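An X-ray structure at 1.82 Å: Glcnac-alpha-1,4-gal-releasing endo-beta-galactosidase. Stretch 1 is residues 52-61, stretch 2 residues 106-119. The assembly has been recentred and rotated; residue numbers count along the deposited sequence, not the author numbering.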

ATOM      1  N   TYR A  52     -10.790  -1.263  20.854  1.00 12.94           N
ATOM      2  CA  TYR A  52      -9.984  -2.050  19.937  1.00 12.39           C
ATOM      3  C   TYR A  52     -10.555  -3.484  19.904  1.00 12.18           C
ATOM      4  O   TYR A  52     -10.546  -4.167  20.923  1.00 11.93           O
ATOM      5  CB  TYR A  52      -8.511  -2.024  20.413  1.00 12.51           C
ATOM      6  CG  TYR A  52      -7.528  -2.781  19.526  1.00 12.81           C
ATOM      7  CD1 TYR A  52      -7.748  -2.912  18.150  1.00 11.55           C
ATOM      8  CD2 TYR A  52      -6.372  -3.351  20.070  1.00 14.70           C
ATOM      9  CE1 TYR A  52      -6.830  -3.630  17.329  1.00 12.68           C
ATOM     10  CE2 TYR A  52      -5.450  -4.052  19.271  1.00 16.06           C
ATOM     11  CZ  TYR A  52      -5.691  -4.186  17.906  1.00 14.90           C
ATOM     12  OH  TYR A  52      -4.793  -4.900  17.135  1.00 15.77           O
ATOM     13  N   LEU A  53     -11.076  -3.921  18.749  1.00 11.21           N
ATOM     14  CA  LEU A  53     -11.582  -5.313  18.575  1.00 11.96           C
ATOM     15  C   LEU A  53     -12.206  -5.926  19.849  1.00 11.80           C
ATOM     16  O   LEU A  53     -11.793  -7.002  20.299  1.00 11.20           O
ATOM     17  CB  LEU A  53     -10.486  -6.236  18.016  1.00 11.76           C
ATOM     18  CG  LEU A  53      -9.843  -5.773  16.702  1.00 12.86           C
ATOM     19  CD1 LEU A  53      -8.578  -6.593  16.388  1.00 13.76           C
ATOM     20  CD2 LEU A  53     -10.844  -5.848  15.539  1.00 13.11           C
ATOM     21  N   PRO A  54     -13.201  -5.242  20.423  1.00 11.81           N
ATOM     22  CA  PRO A  54     -13.711  -5.614  21.757  1.00 12.08           C
ATOM     23  C   PRO A  54     -14.368  -7.000  21.839  1.00 12.57           C
ATOM     24  O   PRO A  54     -14.467  -7.548  22.942  1.00 12.69           O
ATOM     25  CB  PRO A  54     -14.701  -4.496  22.084  1.00 12.66           C
ATOM     26  CG  PRO A  54     -15.139  -3.952  20.732  1.00 12.15           C
ATOM     27  CD  PRO A  54     -13.889  -4.056  19.876  1.00 11.79           C
ATOM     28  N   HIS A  55     -14.769  -7.569  20.704  1.00 11.82           N
ATOM     29  CA  HIS A  55     -15.341  -8.925  20.680  1.00 12.75           C
ATOM     30  C   HIS A  55     -14.365 -10.028  21.110  1.00 12.93           C
ATOM     31  O   HIS A  55     -14.805 -11.141  21.454  1.00 13.68           O
ATOM     32  CB  HIS A  55     -15.893  -9.246  19.293  1.00 11.92           C
ATOM     33  CG  HIS A  55     -14.915  -9.002  18.187  1.00 11.77           C
ATOM     34  ND1 HIS A  55     -14.602  -7.738  17.742  1.00 11.97           N
ATOM     35  CD2 HIS A  55     -14.165  -9.858  17.455  1.00 11.24           C
ATOM     36  CE1 HIS A  55     -13.714  -7.822  16.767  1.00 10.85           C
ATOM     37  NE2 HIS A  55     -13.431  -9.098  16.570  1.00 11.03           N
ATOM     38  N   TRP A  56     -13.055  -9.750  21.103  1.00 12.95           N
ATOM     39  CA  TRP A  56     -12.080 -10.771  21.534  1.00 13.25           C
ATOM     40  C   TRP A  56     -11.908 -10.844  23.053  1.00 14.71           C
ATOM     41  O   TRP A  56     -11.347 -11.802  23.558  1.00 15.79           O
ATOM     42  CB  TRP A  56     -10.703 -10.605  20.873  1.00 13.20           C
ATOM     43  CG  TRP A  56     -10.735 -10.716  19.370  1.00 12.21           C
ATOM     44  CD1 TRP A  56     -10.164  -9.851  18.471  1.00 12.81           C
ATOM     45  CD2 TRP A  56     -11.374 -11.741  18.595  1.00 11.84           C
ATOM     46  NE1 TRP A  56     -10.414 -10.275  17.188  1.00 12.81           N
ATOM     47  CE2 TRP A  56     -11.154 -11.432  17.230  1.00 11.74           C
ATOM     48  CE3 TRP A  56     -12.123 -12.896  18.916  1.00 12.81           C
ATOM     49  CZ2 TRP A  56     -11.669 -12.214  16.183  1.00 10.98           C
ATOM     50  CZ3 TRP A  56     -12.620 -13.694  17.879  1.00 12.80           C
ATOM     51  CH2 TRP A  56     -12.397 -13.338  16.515  1.00 10.98           C
ATOM     52  N   CYS A  57     -12.409  -9.850  23.780  1.00 15.66           N
ATOM     53  CA  CYS A  57     -12.040  -9.687  25.181  1.00 17.09           C
ATOM     54  C   CYS A  57     -13.232  -9.945  26.097  1.00 19.15           C
ATOM     55  O   CYS A  57     -14.306  -9.373  25.895  1.00 19.79           O
ATOM     56  CB  CYS A  57     -11.488  -8.278  25.387  1.00 16.91           C
ATOM     57  SG  CYS A  57     -10.419  -7.729  24.022  0.50 15.91           S
ATOM     58  N   LYS A  58     -13.052 -10.806  27.097  1.00 20.81           N
ATOM     59  CA  LYS A  58     -14.166 -11.179  27.976  1.00 22.23           C
ATOM     60  C   LYS A  58     -14.781  -9.912  28.577  1.00 23.04           C
ATOM     61  O   LYS A  58     -16.005  -9.693  28.461  1.00 24.53           O
ATOM     62  CB  LYS A  58     -13.719 -12.163  29.067  1.00 22.67           C
ATOM     63  N   ASP A  59     -13.936  -9.076  29.169  1.00 23.07           N
ATOM     64  CA  ASP A  59     -14.321  -7.708  29.523  1.00 24.08           C
ATOM     65  C   ASP A  59     -13.741  -6.680  28.544  1.00 22.40           C
ATOM     66  O   ASP A  59     -12.540  -6.348  28.583  1.00 23.86           O
ATOM     67  CB  ASP A  59     -13.967  -7.330  30.969  1.00 24.56           C
ATOM     68  CG  ASP A  59     -14.017  -5.807  31.206  1.00 28.70           C
ATOM     69  OD1 ASP A  59     -13.012  -5.252  31.744  1.00 33.01           O
ATOM     70  OD2 ASP A  59     -14.997  -5.086  30.857  1.00 27.64           O
ATOM     71  N   PRO A  60     -14.612  -6.144  27.698  1.00 20.49           N
ATOM     72  CA  PRO A  60     -14.206  -5.199  26.655  1.00 19.17           C
ATOM     73  C   PRO A  60     -13.768  -3.820  27.161  1.00 17.94           C
ATOM     74  O   PRO A  60     -13.176  -3.084  26.382  1.00 15.90           O
ATOM     75  CB  PRO A  60     -15.465  -5.085  25.791  1.00 19.29           C
ATOM     76  CG  PRO A  60     -16.575  -5.359  26.740  1.00 20.21           C
ATOM     77  CD  PRO A  60     -16.066  -6.407  27.666  1.00 19.82           C
ATOM     78  N   GLU A  61     -14.009  -3.478  28.431  1.00 17.30           N
ATOM     79  CA  GLU A  61     -13.553  -2.182  28.924  1.00 17.70           C
ATOM     80  C   GLU A  61     -12.026  -2.042  28.900  1.00 16.82           C
ATOM     81  O   GLU A  61     -11.520  -0.922  28.777  1.00 16.92           O
ATOM     82  CB  GLU A  61     -14.094  -1.864  30.326  1.00 18.50           C
ATOM     83  CG  GLU A  61     -15.530  -1.334  30.389  1.00 22.52           C
ATOM     84  CD  GLU A  61     -15.978  -0.524  29.175  1.00 26.10           C
ATOM     85  OE1 GLU A  61     -15.480   0.602  28.955  1.00 27.52           O
ATOM     86  OE2 GLU A  61     -16.878  -1.008  28.453  1.00 30.65           O
TER
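Stretch 2, residues 106-119: IHNFSGTTDNHERN

Two loops far apart in sequence can be held together by a short aromatic segment whose ring nitrogens reach the backbone of the partner, and this endo-beta-galactosidase offers a compact example. Residues 106-119 contain no regular helix or strand. They pass around the 3-10 segment 54-56 of the first stretch as an irregular chain that includes a type I beta turn from Asn 108 to Gly 111 and becomes extended from Asn 115 on. The path brings Ile 106 near Leu 53 (CA to CA 7.4 Å), packs Phe 109 against Trp 56 and Leu 53, leaves the contact at Ser 110 and Gly 111, and returns so that the CA of Asn 115 lies 5.5 Å from that of Trp 56 and the CA of His 116 lies 4.6 Å from that of His 55. From Asn 115 to Arg 118 the chain runs opposite to stretch 1, meeting Trp 56, His 55 and Pro 54 in turn. Together the two surfaces bury 750 Å².

Trp 56 covers the most area. Its CA-to-CB bond points away from stretch 2, yet the indole, with chi1 in the m well, swings its end back into the bend of the partner chain. NE1 makes two weak hydrogen bonds, to Ile 106 O at 3.2 Å and to His 107 O at 3.1 Å, so one donor is shared between successive carbonyls. Over one face of the ring lies the side chain of Asn 108, whose CG is 3.4 Å from Trp 56 CH2. That amide is held in place within its own loop: Asn 108 ND2 donates to Thr 112 O (2.8 Å), while Thr 112 N donates to Asn 108 OD1 (3.1 Å). Phe 109 presents its edge to the indole in an offset edge-to-face pair, planes at 86°, and Thr 112 CG2 packs 3.6 Å from Trp 56 CE3.

His 55 binds the partner at two separate points. Its ring donates from NE2 to Ile 106 O (2.8 Å), the same carbonyl that Trp 56 approaches, while its backbone O accepts from His 116 N, also at 2.8 Å. Side chain and main chain thus tie down positions ten residues apart. Next to His 116, Asn 115 OD1 comes within 3.5 Å of His 55 CB.

His 116 then extends the contact along stretch 1. Its CA-to-CB bond points toward the partner, and Lys 58 CA sits over a face of the imidazole, 3.8 Å from the ring centroid, in a CH-pi contact. A water links His 116 NE2 (3.2 Å) to Trp 56 O (3.4 Å, weak). Farther on, Arg 118 lays one face of its guanidinium on Pro 54, with NE 3.8 Å from Pro 54 CG.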

ATOM      1  N   ILE A 106     -14.440 -10.281  13.765  1.00  9.75           N
ATOM      2  CA  ILE A 106     -13.533  -9.574  12.847  1.00 10.11           C
ATOM      3  C   ILE A 106     -12.046  -9.700  13.226  1.00 10.19           C
ATOM      4  O   ILE A 106     -11.660  -9.409  14.366  1.00 10.05           O
ATOM      5  CB  ILE A 106     -13.915  -8.084  12.692  1.00 10.00           C
ATOM      6  CG1 ILE A 106     -15.334  -7.952  12.103  1.00 10.14           C
ATOM      7  CG2 ILE A 106     -12.883  -7.393  11.771  1.00 10.17           C
ATOM      8  CD1 ILE A 106     -15.535  -8.671  10.719  1.00  9.75           C
ATOM      9  N   HIS A 107     -11.229 -10.106  12.253  1.00 11.16           N
ATOM     10  CA  HIS A 107      -9.758 -10.084  12.385  1.00 11.34           C
ATOM     11  C   HIS A 107      -9.270 -10.961  13.550  1.00 11.74           C
ATOM     12  O   HIS A 107      -8.754 -10.463  14.584  1.00 11.44           O
ATOM     13  CB  HIS A 107      -9.203  -8.650  12.498  1.00 11.38           C
ATOM     14  CG  HIS A 107      -7.704  -8.596  12.434  1.00 10.93           C
ATOM     15  ND1 HIS A 107      -7.002  -8.928  11.296  1.00 11.30           N
ATOM     16  CD2 HIS A 107      -6.781  -8.294  13.377  1.00 11.11           C
ATOM     17  CE1 HIS A 107      -5.705  -8.844  11.544  1.00 11.77           C
ATOM     18  NE2 HIS A 107      -5.545  -8.441  12.794  1.00 11.96           N
ATOM     19  N   ASN A 108      -9.441 -12.261  13.348  1.00 11.32           N
ATOM     20  CA  ASN A 108      -9.057 -13.276  14.332  1.00 11.71           C
ATOM     21  C   ASN A 108      -7.570 -13.614  14.264  1.00 12.11           C
ATOM     22  O   ASN A 108      -7.176 -14.717  13.859  1.00 12.65           O
ATOM     23  CB  ASN A 108      -9.924 -14.532  14.172  1.00 11.08           C
ATOM     24  CG  ASN A 108      -9.921 -15.391  15.417  1.00 11.79           C
ATOM     25  OD1 ASN A 108      -9.240 -15.058  16.398  1.00 10.50           O
ATOM     26  ND2 ASN A 108     -10.711 -16.469  15.413  1.00 12.97           N
ATOM     27  N   PHE A 109      -6.741 -12.653  14.663  1.00 12.40           N
ATOM     28  CA  PHE A 109      -5.288 -12.785  14.546  1.00 14.25           C
ATOM     29  C   PHE A 109      -4.775 -13.950  15.403  1.00 14.87           C
ATOM     30  O   PHE A 109      -3.753 -14.556  15.078  1.00 15.31           O
ATOM     31  CB  PHE A 109      -4.574 -11.485  14.963  1.00 13.93           C
ATOM     32  CG  PHE A 109      -4.891 -11.041  16.357  1.00 14.97           C
ATOM     33  CD1 PHE A 109      -4.110 -11.461  17.446  1.00 17.88           C
ATOM     34  CD2 PHE A 109      -5.963 -10.198  16.598  1.00 16.37           C
ATOM     35  CE1 PHE A 109      -4.425 -11.057  18.746  1.00 18.62           C
ATOM     36  CE2 PHE A 109      -6.287  -9.793  17.889  1.00 17.99           C
ATOM     37  CZ  PHE A 109      -5.511 -10.224  18.972  1.00 20.16           C
ATOM     38  N   SER A 110      -5.504 -14.275  16.463  1.00 14.63           N
ATOM     39  CA  SER A 110      -5.079 -15.349  17.378  1.00 15.14           C
ATOM     40  C   SER A 110      -5.685 -16.720  17.043  1.00 15.08           C
ATOM     41  O   SER A 110      -5.290 -17.737  17.629  1.00 15.31           O
ATOM     42  CB  SER A 110      -5.392 -14.967  18.819  1.00 14.70           C
ATOM     43  OG  SER A 110      -6.783 -15.090  19.092  1.00 17.26           O
ATOM     44  N   GLY A 111      -6.628 -16.751  16.099  1.00 14.01           N
ATOM     45  CA  GLY A 111      -7.345 -17.983  15.762  1.00 15.18           C
ATOM     46  C   GLY A 111      -8.125 -18.590  16.925  1.00 15.49           C
ATOM     47  O   GLY A 111      -8.281 -19.814  17.003  1.00 16.06           O
ATOM     48  N   THR A 112      -8.621 -17.749  17.824  1.00 16.06           N
ATOM     49  CA  THR A 112      -9.437 -18.215  18.945  1.00 16.41           C
ATOM     50  C   THR A 112     -10.876 -18.600  18.536  1.00 17.85           C
ATOM     51  O   THR A 112     -11.408 -18.092  17.541  1.00 16.59           O
ATOM     52  CB  THR A 112      -9.464 -17.169  20.069  1.00 17.14           C
ATOM     53  OG1 THR A 112     -10.197 -17.695  21.189  1.00 15.67           O
ATOM     54  CG2 THR A 112     -10.283 -15.923  19.655  1.00 15.68           C
ATOM     55  N   THR A 113     -11.506 -19.498  19.303  1.00 18.47           N
ATOM     56  CA  THR A 113     -12.933 -19.764  19.095  1.00 20.40           C
ATOM     57  C   THR A 113     -13.782 -18.949  20.061  1.00 21.38           C
ATOM     58  O   THR A 113     -15.012 -19.047  20.053  1.00 22.11           O
ATOM     59  CB  THR A 113     -13.268 -21.269  19.237  1.00 20.90           C
ATOM     60  OG1 THR A 113     -12.692 -21.781  20.451  1.00 21.40           O
ATOM     61  CG2 THR A 113     -12.594 -22.076  18.139  1.00 21.35           C
ATOM     62  N   ASP A 114     -13.118 -18.161  20.899  1.00 21.85           N
ATOM     63  CA  ASP A 114     -13.777 -17.372  21.939  1.00 23.34           C
ATOM     64  C   ASP A 114     -14.198 -15.966  21.465  1.00 22.21           C
ATOM     65  O   ASP A 114     -13.612 -14.961  21.876  1.00 23.28           O
ATOM     66  CB  ASP A 114     -12.846 -17.225  23.149  1.00 24.44           C
ATOM     67  CG  ASP A 114     -12.857 -18.434  24.074  1.00 27.84           C
ATOM     68  OD1 ASP A 114     -13.588 -19.432  23.832  1.00 32.87           O
ATOM     69  OD2 ASP A 114     -12.136 -18.466  25.098  1.00 32.73           O
ATOM     70  N   ASN A 115     -15.221 -15.891  20.617  1.00 20.93           N
ATOM     71  CA  ASN A 115     -15.817 -14.603  20.243  1.00 19.56           C
ATOM     72  C   ASN A 115     -16.883 -14.179  21.254  1.00 19.30           C
ATOM     73  O   ASN A 115     -17.630 -15.031  21.767  1.00 19.54           O
ATOM     74  CB  ASN A 115     -16.455 -14.713  18.855  1.00 19.04           C
ATOM     75  CG  ASN A 115     -17.101 -13.422  18.409  1.00 18.64           C
ATOM     76  OD1 ASN A 115     -16.409 -12.466  18.070  1.00 15.21           O
ATOM     77  ND2 ASN A 115     -18.438 -13.385  18.409  1.00 15.20           N
ATOM     78  N   HIS A 116     -16.961 -12.879  21.532  1.00 18.27           N
ATOM     79  CA  HIS A 116     -18.043 -12.306  22.333  1.00 18.61           C
ATOM     80  C   HIS A 116     -18.972 -11.480  21.456  1.00 18.52           C
ATOM     81  O   HIS A 116     -18.548 -10.493  20.833  1.00 18.06           O
ATOM     82  CB  HIS A 116     -17.490 -11.492  23.504  1.00 18.92           C
ATOM     83  CG  HIS A 116     -16.499 -12.252  24.324  1.00 20.13           C
ATOM     84  ND1 HIS A 116     -16.874 -13.079  25.363  1.00 24.00           N
ATOM     85  CD2 HIS A 116     -15.154 -12.357  24.223  1.00 21.40           C
ATOM     86  CE1 HIS A 116     -15.796 -13.644  25.879  1.00 24.36           C
ATOM     87  NE2 HIS A 116     -14.740 -13.221  25.208  1.00 23.96           N
ATOM     88  N   GLU A 117     -20.240 -11.896  21.405  1.00 17.99           N
ATOM     89  CA  GLU A 117     -21.203 -11.357  20.433  1.00 17.65           C
ATOM     90  C   GLU A 117     -21.389  -9.845  20.522  1.00 17.73           C
ATOM     91  O   GLU A 117     -21.518  -9.282  21.627  1.00 17.32           O
ATOM     92  CB  GLU A 117     -22.567 -12.060  20.561  1.00 18.41           C
ATOM     93  N   ARG A 118     -21.391  -9.196  19.354  1.00 16.63           N
ATOM     94  CA  ARG A 118     -21.582  -7.745  19.262  1.00 16.79           C
ATOM     95  C   ARG A 118     -22.788  -7.459  18.391  1.00 16.72           C
ATOM     96  O   ARG A 118     -23.096  -8.224  17.463  1.00 16.59           O
ATOM     97  CB  ARG A 118     -20.357  -7.040  18.647  1.00 16.03           C
ATOM     98  CG  ARG A 118     -18.993  -7.431  19.227  1.00 16.86           C
ATOM     99  CD  ARG A 118     -18.634  -6.831  20.593  1.00 16.08           C
ATOM    100  NE  ARG A 118     -18.695  -5.371  20.636  1.00 17.01           N
ATOM    101  CZ  ARG A 118     -18.776  -4.655  21.754  1.00 18.92           C
ATOM    102  NH1 ARG A 118     -18.824  -5.264  22.945  1.00 20.22           N
ATOM    103  NH2 ARG A 118     -18.830  -3.325  21.690  1.00 18.85           N
ATOM    104  N   ASN A 119     -23.474  -6.356  18.683  1.00 17.66           N
ATOM    105  CA  ASN A 119     -24.531  -5.879  17.799  1.00 17.99           C
ATOM    106  C   ASN A 119     -23.854  -5.140  16.654  1.00 17.32           C
ATOM    107  O   ASN A 119     -23.222  -4.108  16.868  1.00 17.54           O
ATOM    108  CB  ASN A 119     -25.503  -4.952  18.534  1.00 19.18           C
ATOM    109  CG  ASN A 119     -26.286  -5.671  19.631  1.00 22.68           C
ATOM    110  OD1 ASN A 119     -26.603  -6.865  19.521  1.00 25.60           O
ATOM    111  ND2 ASN A 119     -26.610  -4.939  20.694  1.00 26.49           N
TER
HETATM  112  O   HOH W   1     -11.891 -14.606  25.477  1.00 35.62           O